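Local coordinates for putative sporulation-specific glycosylase YdhD (Bacillus subtilis subsp. subtilis str. 168, PDB 3CZ8), which is a putative sporulation-specific glycosylase of glycosyl hydrolase family 18, seen here as its catalytic barrel domain, and probably hydrolyses glycosidic bonds in a polysaccharide, at residues I150-K155 with Y166-I171; Y177-Y183 with R215-V221. The protein carries 1 engineered substitution. All coordinates share one frame. Where two conformers were deposited one is given. Numbering follows the deposited sequence.

Contact 1: residues I150-K155 with Y166-I171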
ATOM      1  N   ILE A 150      11.620   4.688  18.611  1.00 24.26           N
ATOM      2  CA  ILE A 150      11.225   3.307  18.854  1.00 20.94           C
ATOM      3  C   ILE A 150       9.740   3.105  18.549  1.00 23.88           C
ATOM      4  O   ILE A 150       8.908   3.976  18.831  1.00 32.83           O
ATOM      5  CB  ILE A 150      11.568   2.864  20.307  1.00 23.92           C
ATOM      6  CG1 ILE A 150      11.200   1.393  20.540  1.00 19.27           C
ATOM      7  CG2 ILE A 150      10.900   3.791  21.338  1.00 22.86           C
ATOM      8  CD1 ILE A 150      11.717   0.816  21.830  1.00 19.61           C
ATOM      9  N   ALA A 151       9.419   1.970  17.931  1.00 21.35           N
ATOM     10  CA  ALA A 151       8.034   1.563  17.747  1.00 23.00           C
ATOM     11  C   ALA A 151       7.688   0.596  18.876  1.00 29.85           C
ATOM     12  O   ALA A 151       8.347  -0.432  19.038  1.00 26.27           O
ATOM     13  CB  ALA A 151       7.844   0.908  16.380  1.00 20.57           C
ATOM     14  N   VAL A 152       6.685   0.957  19.677  1.00 25.10           N
ATOM     15  CA  VAL A 152       6.200   0.110  20.777  1.00 33.30           C
ATOM     16  C   VAL A 152       4.709  -0.201  20.598  1.00 34.85           C
ATOM     17  O   VAL A 152       3.981   0.586  19.983  1.00 35.77           O
ATOM     18  CB  VAL A 152       6.445   0.743  22.202  1.00 25.37           C
ATOM     19  CG1 VAL A 152       7.931   0.899  22.500  1.00 30.94           C
ATOM     20  CG2 VAL A 152       5.713   2.066  22.366  1.00 27.88           C
ATOM     21  N   PRO A 153       4.244  -1.358  21.117  1.00 38.68           N
ATOM     22  CA  PRO A 153       2.799  -1.592  21.106  1.00 33.86           C
ATOM     23  C   PRO A 153       2.100  -0.731  22.156  1.00 27.90           C
ATOM     24  O   PRO A 153       2.714  -0.356  23.157  1.00 36.23           O
ATOM     25  CB  PRO A 153       2.670  -3.080  21.469  1.00 37.38           C
ATOM     26  CG  PRO A 153       4.058  -3.639  21.436  1.00 50.99           C
ATOM     27  CD  PRO A 153       4.975  -2.498  21.697  1.00 31.13           C
ATOM     28  N   ALA A 154       0.833  -0.412  21.913  1.00 27.05           N
ATOM     29  CA  ALA A 154       0.041   0.386  22.843  1.00 29.06           C
ATOM     30  C   ALA A 154      -0.170  -0.351  24.161  1.00 20.61           C
ATOM     31  O   ALA A 154      -0.515  -1.536  24.169  1.00 35.05           O
ATOM     32  CB  ALA A 154      -1.290   0.744  22.225  1.00 22.54           C
ATOM     33  N   LYS A 155       0.058   0.361  25.262  1.00 34.70           N
ATOM     34  CA  LYS A 155      -0.090  -0.188  26.609  1.00 32.94           C
ATOM     35  C   LYS A 155      -1.044   0.677  27.406  1.00 29.59           C
ATOM     36  O   LYS A 155      -1.009   1.909  27.298  1.00 27.81           O
ATOM     37  CB  LYS A 155       1.263  -0.259  27.335  1.00 26.70           C
ATOM     38  CG  LYS A 155       2.150  -1.410  26.896  1.00 37.42           C
ATOM     39  CD  LYS A 155       3.460  -1.480  27.682  1.00 43.00           C
ATOM     40  CE  LYS A 155       3.250  -1.918  29.122  1.00 39.54           C
ATOM     41  NZ  LYS A 155       4.494  -2.473  29.721  1.00 49.53           N
ATOM     42  N   TYR A 166       8.107  -3.974  27.492  1.00 38.72           N
ATOM     43  CA  TYR A 166       8.175  -2.570  27.099  1.00 35.31           C
ATOM     44  C   TYR A 166       7.904  -1.649  28.274  1.00 33.29           C
ATOM     45  O   TYR A 166       6.761  -1.309  28.573  1.00 36.72           O
ATOM     46  CB  TYR A 166       7.220  -2.291  25.933  1.00 36.84           C
ATOM     47  CG  TYR A 166       7.477  -3.198  24.756  1.00 36.71           C
ATOM     48  CD1 TYR A 166       8.546  -2.953  23.895  1.00 29.82           C
ATOM     49  CD2 TYR A 166       6.675  -4.316  24.518  1.00 35.64           C
ATOM     50  CE1 TYR A 166       8.805  -3.783  22.817  1.00 24.91           C
ATOM     51  CE2 TYR A 166       6.928  -5.162  23.439  1.00 28.40           C
ATOM     52  CZ  TYR A 166       7.997  -4.882  22.596  1.00 31.08           C
ATOM     53  OH  TYR A 166       8.270  -5.688  21.531  1.00 32.35           O
ATOM     54  N   ASP A 167       8.981  -1.259  28.944  1.00 42.14           N
ATOM     55  CA  ASP A 167       8.914  -0.319  30.048  1.00 34.30           C
ATOM     56  C   ASP A 167       8.808   1.092  29.477  1.00 31.90           C
ATOM     57  O   ASP A 167       9.803   1.640  29.033  1.00 34.94           O
ATOM     58  CB  ASP A 167      10.177  -0.467  30.904  1.00 31.51           C
ATOM     59  CG  ASP A 167      10.164   0.408  32.144  1.00 38.65           C
ATOM     60  OD1 ASP A 167      11.164   0.370  32.891  1.00 41.11           O
ATOM     61  OD2 ASP A 167       9.172   1.131  32.384  1.00 37.03           O
ATOM     62  N   TYR A 168       7.611   1.678  29.516  1.00 31.42           N
ATOM     63  CA  TYR A 168       7.369   3.018  28.948  1.00 30.95           C
ATOM     64  C   TYR A 168       8.203   4.124  29.593  1.00 34.93           C
ATOM     65  O   TYR A 168       8.708   5.004  28.896  1.00 35.41           O
ATOM     66  CB  TYR A 168       5.883   3.394  29.032  1.00 25.13           C
ATOM     67  CG  TYR A 168       5.034   2.989  27.831  1.00 36.24           C
ATOM     68  CD1 TYR A 168       5.342   1.866  27.062  1.00 34.05           C
ATOM     69  CD2 TYR A 168       3.904   3.725  27.486  1.00 36.33           C
ATOM     70  CE1 TYR A 168       4.551   1.498  25.969  1.00 32.78           C
ATOM     71  CE2 TYR A 168       3.109   3.364  26.405  1.00 33.16           C
ATOM     72  CZ  TYR A 168       3.434   2.251  25.655  1.00 31.02           C
ATOM     73  OH  TYR A 168       2.640   1.902  24.591  1.00 35.05           O
ATOM     74  N   GLY A 169       8.339   4.073  30.917  1.00 38.73           N
ATOM     75  CA  GLY A 169       9.072   5.092  31.668  1.00 27.41           C
ATOM     76  C   GLY A 169      10.564   4.996  31.441  1.00 29.67           C
ATOM     77  O   GLY A 169      11.247   6.015  31.321  1.00 42.06           O
ATOM     78  N   GLY A 170      11.064   3.764  31.373  1.00 25.20           N
ATOM     79  CA  GLY A 170      12.473   3.502  31.108  1.00 30.03           C
ATOM     80  C   GLY A 170      12.883   3.751  29.665  1.00 34.59           C
ATOM     81  O   GLY A 170      13.991   4.231  29.405  1.00 33.84           O
ATOM     82  N   ILE A 171      11.999   3.406  28.730  1.00 31.59           N
ATOM     83  CA  ILE A 171      12.220   3.654  27.298  1.00 27.47           C
ATOM     84  C   ILE A 171      12.094   5.148  27.000  1.00 24.83           C
ATOM     85  O   ILE A 171      12.958   5.731  26.340  1.00 29.18           O
ATOM     86  CB  ILE A 171      11.236   2.837  26.410  1.00 21.34           C
ATOM     87  CG1 ILE A 171      11.570   1.340  26.459  1.00 28.89           C
ATOM     88  CG2 ILE A 171      11.246   3.322  24.946  1.00 24.41           C
ATOM     89  CD1 ILE A 171      10.472   0.455  25.867  1.00 25.78           C
TER
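Three hydrogen bonds cross between I150-K155 and Y166-I171, at and just beyond the C-terminal end of strand 147-153. Y168 OH donates to P153 O (2.7 Å) and accepts weakly from K155 N (3.1 Å), so one phenol bonds the backbone on both flanks of A154, where the strand gives way to loop. K155 NZ reaches back to Y166 O (2.8 Å); the same ammonium also hydrogen-bonds to L163 O. Strand 147-153 and helix 168-174 open a beta-alpha-beta unit of the family 18 TIM barrel; D167 takes the N-cap position just before the helix, its OD2 accepting weakly from G169 N and G170 N. CH-pi contacts set P153 CD 3.7 Å from the Y166 ring centroid, over its face, and K155 CB 4.2 Å from that of Y168, off-centre. The Y166 hydroxyl hydrogen-bonds to F119 O, beside E120, the predicted proton donor. Apolar packing occupies the N-terminal half of I150-K155, I150 CG2 meeting I171 CG2 at 3.7 Å and V152 CG1 meeting I171 CD1 at 4.2 Å.

Contact 2: residues Y177-Y183 with R215-V221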
ATOM      1  N   TYR A 177      12.212   9.877  20.719  1.00 27.69           N
ATOM      2  CA  TYR A 177      10.785   9.806  20.393  1.00 19.21           C
ATOM      3  C   TYR A 177      10.218   8.391  20.505  1.00 23.55           C
ATOM      4  O   TYR A 177      10.897   7.409  20.217  1.00 23.56           O
ATOM      5  CB  TYR A 177      10.501  10.391  18.994  1.00 22.69           C
ATOM      6  CG  TYR A 177      10.851  11.864  18.860  1.00 19.22           C
ATOM      7  CD1 TYR A 177       9.974  12.853  19.291  1.00 27.67           C
ATOM      8  CD2 TYR A 177      12.071  12.258  18.311  1.00 24.36           C
ATOM      9  CE1 TYR A 177      10.304  14.205  19.180  1.00 33.58           C
ATOM     10  CE2 TYR A 177      12.411  13.595  18.199  1.00 25.82           C
ATOM     11  CZ  TYR A 177      11.527  14.563  18.630  1.00 36.90           C
ATOM     12  OH  TYR A 177      11.877  15.890  18.512  1.00 38.50           O
ATOM     13  N   MET A 178       8.957   8.302  20.913  1.00 23.99           N
ATOM     14  CA  MET A 178       8.284   7.019  21.072  1.00 26.18           C
ATOM     15  C   MET A 178       7.109   6.968  20.113  1.00 27.48           C
ATOM     16  O   MET A 178       6.196   7.799  20.193  1.00 20.93           O
ATOM     17  CB  MET A 178       7.819   6.843  22.526  1.00 31.54           C
ATOM     18  CG  MET A 178       7.106   5.530  22.860  1.00 49.57           C
ATOM     19  SD  MET A 178       6.575   5.391  24.600  1.00 37.23           S
ATOM     20  CE  MET A 178       8.155   5.446  25.394  1.00  7.65           C
ATOM     21  N   PHE A 179       7.157   6.014  19.183  1.00 18.02           N
ATOM     22  CA  PHE A 179       6.055   5.803  18.257  1.00 25.21           C
ATOM     23  C   PHE A 179       5.159   4.733  18.867  1.00 25.21           C
ATOM     24  O   PHE A 179       5.532   3.561  18.931  1.00 24.05           O
ATOM     25  CB  PHE A 179       6.542   5.333  16.871  1.00 18.12           C
ATOM     26  CG  PHE A 179       7.545   6.247  16.188  1.00 18.57           C
ATOM     27  CD1 PHE A 179       7.627   7.608  16.478  1.00 35.32           C
ATOM     28  CD2 PHE A 179       8.381   5.727  15.200  1.00 23.09           C
ATOM     29  CE1 PHE A 179       8.541   8.425  15.822  1.00 29.39           C
ATOM     30  CE2 PHE A 179       9.293   6.538  14.536  1.00 36.98           C
ATOM     31  CZ  PHE A 179       9.370   7.887  14.850  1.00 28.53           C
ATOM     32  N   ILE A 180       3.980   5.131  19.322  1.00 25.99           N
ATOM     33  CA  ILE A 180       3.077   4.181  19.954  1.00 22.03           C
ATOM     34  C   ILE A 180       2.149   3.619  18.904  1.00 20.14           C
ATOM     35  O   ILE A 180       1.405   4.357  18.268  1.00 28.64           O
ATOM     36  CB  ILE A 180       2.283   4.805  21.123  1.00 32.59           C
ATOM     37  CG1 ILE A 180       3.243   5.242  22.230  1.00 35.25           C
ATOM     38  CG2 ILE A 180       1.256   3.807  21.672  1.00 22.02           C
ATOM     39  CD1 ILE A 180       2.597   6.081  23.265  1.00 39.76           C
ATOM     40  N   MET A 181       2.211   2.307  18.708  1.00 24.66           N
ATOM     41  CA  MET A 181       1.424   1.670  17.666  1.00 26.07           C
ATOM     42  C   MET A 181       0.027   1.350  18.191  1.00 24.70           C
ATOM     43  O   MET A 181      -0.274   0.215  18.566  1.00 36.12           O
ATOM     44  CB  MET A 181       2.172   0.455  17.096  1.00 27.33           C
ATOM     45  CG  MET A 181       3.559   0.795  16.495  1.00 37.30           C
ATOM     46  SD  MET A 181       3.612   1.962  15.089  1.00 33.24           S
ATOM     47  CE  MET A 181       3.781   3.524  15.859  1.00 40.01           C
ATOM     48  N   ALA A 182      -0.813   2.386  18.218  1.00 25.97           N
ATOM     49  CA  ALA A 182      -2.121   2.335  18.867  1.00 23.78           C
ATOM     50  C   ALA A 182      -3.203   1.783  17.938  1.00 27.19           C
ATOM     51  O   ALA A 182      -4.079   2.520  17.471  1.00 30.91           O
ATOM     52  CB  ALA A 182      -2.505   3.715  19.391  1.00 16.89           C
ATOM     53  N   TYR A 183      -3.126   0.479  17.683  1.00 26.91           N
ATOM     54  CA  TYR A 183      -4.082  -0.236  16.835  1.00 26.23           C
ATOM     55  C   TYR A 183      -3.985  -1.727  17.103  1.00 35.45           C
ATOM     56  O   TYR A 183      -3.141  -2.157  17.895  1.00 31.90           O
ATOM     57  CB  TYR A 183      -3.842   0.052  15.339  1.00 24.44           C
ATOM     58  CG  TYR A 183      -2.418  -0.140  14.863  1.00 30.42           C
ATOM     59  CD1 TYR A 183      -1.933  -1.406  14.538  1.00 36.27           C
ATOM     60  CD2 TYR A 183      -1.561   0.947  14.722  1.00 21.49           C
ATOM     61  CE1 TYR A 183      -0.626  -1.586  14.111  1.00 39.76           C
ATOM     62  CE2 TYR A 183      -0.253   0.775  14.286  1.00 41.03           C
ATOM     63  CZ  TYR A 183       0.204  -0.493  13.983  1.00 30.10           C
ATOM     64  OH  TYR A 183       1.496  -0.674  13.551  1.00 53.03           O
ATOM     65  N   ARG A 215       5.988  15.654  24.369  1.00 31.98           N
ATOM     66  CA  ARG A 215       6.575  15.990  23.074  1.00 33.43           C
ATOM     67  C   ARG A 215       7.392  14.846  22.451  1.00 28.70           C
ATOM     68  O   ARG A 215       7.865  14.965  21.319  1.00 38.33           O
ATOM     69  CB  ARG A 215       7.417  17.267  23.180  1.00 34.00           C
ATOM     70  CG  ARG A 215       8.806  17.076  23.780  1.00 45.47           C
ATOM     71  CD  ARG A 215       9.740  18.191  23.335  1.00 38.40           C
ATOM     72  NE  ARG A 215      11.055  17.664  22.986  1.00 71.20           N
ATOM     73  CZ  ARG A 215      11.467  17.430  21.742  1.00 67.28           C
ATOM     74  NH1 ARG A 215      12.683  16.948  21.529  1.00 83.20           N
ATOM     75  NH2 ARG A 215      10.674  17.689  20.709  1.00 40.40           N
ATOM     76  N   LYS A 216       7.570  13.757  23.199  1.00 28.08           N
ATOM     77  CA  LYS A 216       8.225  12.549  22.694  1.00 33.82           C
ATOM     78  C   LYS A 216       7.228  11.527  22.126  1.00 31.62           C
ATOM     79  O   LYS A 216       7.637  10.503  21.581  1.00 37.75           O
ATOM     80  CB  LYS A 216       9.014  11.861  23.815  1.00 28.32           C
ATOM     81  CG  LYS A 216      10.157  12.655  24.407  1.00 36.07           C
ATOM     82  CD  LYS A 216      11.032  11.736  25.242  1.00 31.57           C
ATOM     83  CE  LYS A 216      12.303  12.433  25.666  1.00 37.32           C
ATOM     84  NZ  LYS A 216      13.304  11.470  26.186  1.00 31.13           N
ATOM     85  N   ILE A 217       5.935  11.817  22.250  1.00 33.36           N
ATOM     86  CA  ILE A 217       4.884  10.839  21.968  0.50 28.03           C
ATOM     87  C   ILE A 217       4.257  11.017  20.584  1.00 34.51           C
ATOM     88  O   ILE A 217       3.691  12.068  20.282  1.00 33.28           O
ATOM     89  CB  ILE A 217       3.770  10.866  23.056  0.50 27.86           C
ATOM     90  CG1 ILE A 217       4.363  10.637  24.453  0.50 15.77           C
ATOM     91  CG2 ILE A 217       2.695   9.826  22.758  0.50 24.20           C
ATOM     92  CD1 ILE A 217       3.387  10.891  25.604  0.50 17.44           C
ATOM     93  N   ILE A 218       4.352   9.973  19.765  1.00 30.16           N
ATOM     94  CA  ILE A 218       3.713   9.946  18.456  1.00 29.23           C
ATOM     95  C   ILE A 218       2.694   8.808  18.467  1.00 27.29           C
ATOM     96  O   ILE A 218       3.042   7.669  18.775  1.00 23.35           O
ATOM     97  CB  ILE A 218       4.757   9.773  17.310  1.00 35.02           C
ATOM     98  CG1 ILE A 218       5.627  11.029  17.156  1.00 36.75           C
ATOM     99  CG2 ILE A 218       4.083   9.467  15.979  1.00 26.30           C
ATOM    100  CD1 ILE A 218       6.931  11.014  17.926  1.00 23.82           C
ATOM    101  N   ILE A 219       1.434   9.125  18.172  1.00 24.64           N
ATOM    102  CA  ILE A 219       0.385   8.100  18.074  1.00 27.68           C
ATOM    103  C   ILE A 219       0.284   7.537  16.644  1.00 25.59           C
ATOM    104  O   ILE A 219      -0.174   8.215  15.725  1.00 28.00           O
ATOM    105  CB  ILE A 219      -0.993   8.617  18.580  1.00 28.46           C
ATOM    106  CG1 ILE A 219      -0.889   9.202  20.002  1.00 29.52           C
ATOM    107  CG2 ILE A 219      -2.061   7.518  18.505  1.00 27.90           C
ATOM    108  CD1 ILE A 219      -0.396   8.226  21.093  1.00 25.77           C
ATOM    109  N   GLY A 220       0.741   6.302  16.465  1.00 29.27           N
ATOM    110  CA  GLY A 220       0.630   5.612  15.180  1.00 31.24           C
ATOM    111  C   GLY A 220      -0.798   5.180  14.888  1.00 35.28           C
ATOM    112  O   GLY A 220      -1.488   4.674  15.769  1.00 28.79           O
ATOM    113  N   VAL A 221      -1.242   5.393  13.650  1.00 35.00           N
ATOM    114  CA  VAL A 221      -2.592   4.995  13.221  1.00 29.96           C
ATOM    115  C   VAL A 221      -2.570   3.623  12.500  1.00 37.20           C
ATOM    116  O   VAL A 221      -1.507   3.197  12.028  1.00 32.49           O
ATOM    117  CB  VAL A 221      -3.275   6.094  12.355  1.00 30.71           C
ATOM    118  CG1 VAL A 221      -3.365   7.432  13.117  1.00 27.42           C
ATOM    119  CG2 VAL A 221      -2.600   6.250  11.001  1.00 32.95           C
TER
HETATM  120  O   HOH W   1      -4.323   4.938  16.221  1.00 32.24           O
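At G220 the strand has no side chain, and M181 uses the space: its CE stands 3.8 Å from G220 CA, where a CB would collide with it. The M181 side chain comes within about 6 Å of that of E120, the predicted proton donor. Nearby, the ladder loosens. M181 and A182 each centre an inverse gamma turn, the bond from A182 N to G220 O is weak at 3.4 Å, and a water donates to both A182 O (2.7 Å) and G220 O (2.9 Å). Before that point the pairing is regular: M178 N to K216 O (2.7 Å), I218 N to M178 O (2.9 Å), I180 N to I218 O (2.8 Å) and G220 N to I180 O (2.7 Å). Such zigzag bonding marks parallel strands, here TIM barrel neighbours joined by a beta-alpha-beta crossover through helix 198-208; the axes of 177-181 and 217-220 approach to 4.7 Å at an angle of 25°. On the face packed against that helix, I180 CD1 meets I217 CG2 at 3.8 Å. On the other, F179 CD1 touches I218 CB at 3.7 Å, its ring also meeting F13. At the N-terminal end, R215 NH2 donates to Y177 OH at 3.1 Å.

Successive beta-alpha-beta units of a barrel share a strand, as these contacts illustrate. Strand 177-181 ends the unit of contact 1 and begins that of contact 2; it also pairs with strand 147-153, F179 N lying 2.7 Å from I150 O and M181 N 2.8 Å from V152 O, both probable hydrogen bonds. Both contacts are largely buried, though contact 2 reaches the surface at R215. Their chemistry follows their place: contact 1 sets helix start against strand, through apolar side chains and side-chain-to-backbone hydrogen bonds, whereas contact 2 is strand against strand, carried mainly by backbone bonds. Helix 168-174 also touches the shared strand, Y168 OH lying 3.8 Å from I180 CG2 and Y168 O 3.6 Å from M178 CE.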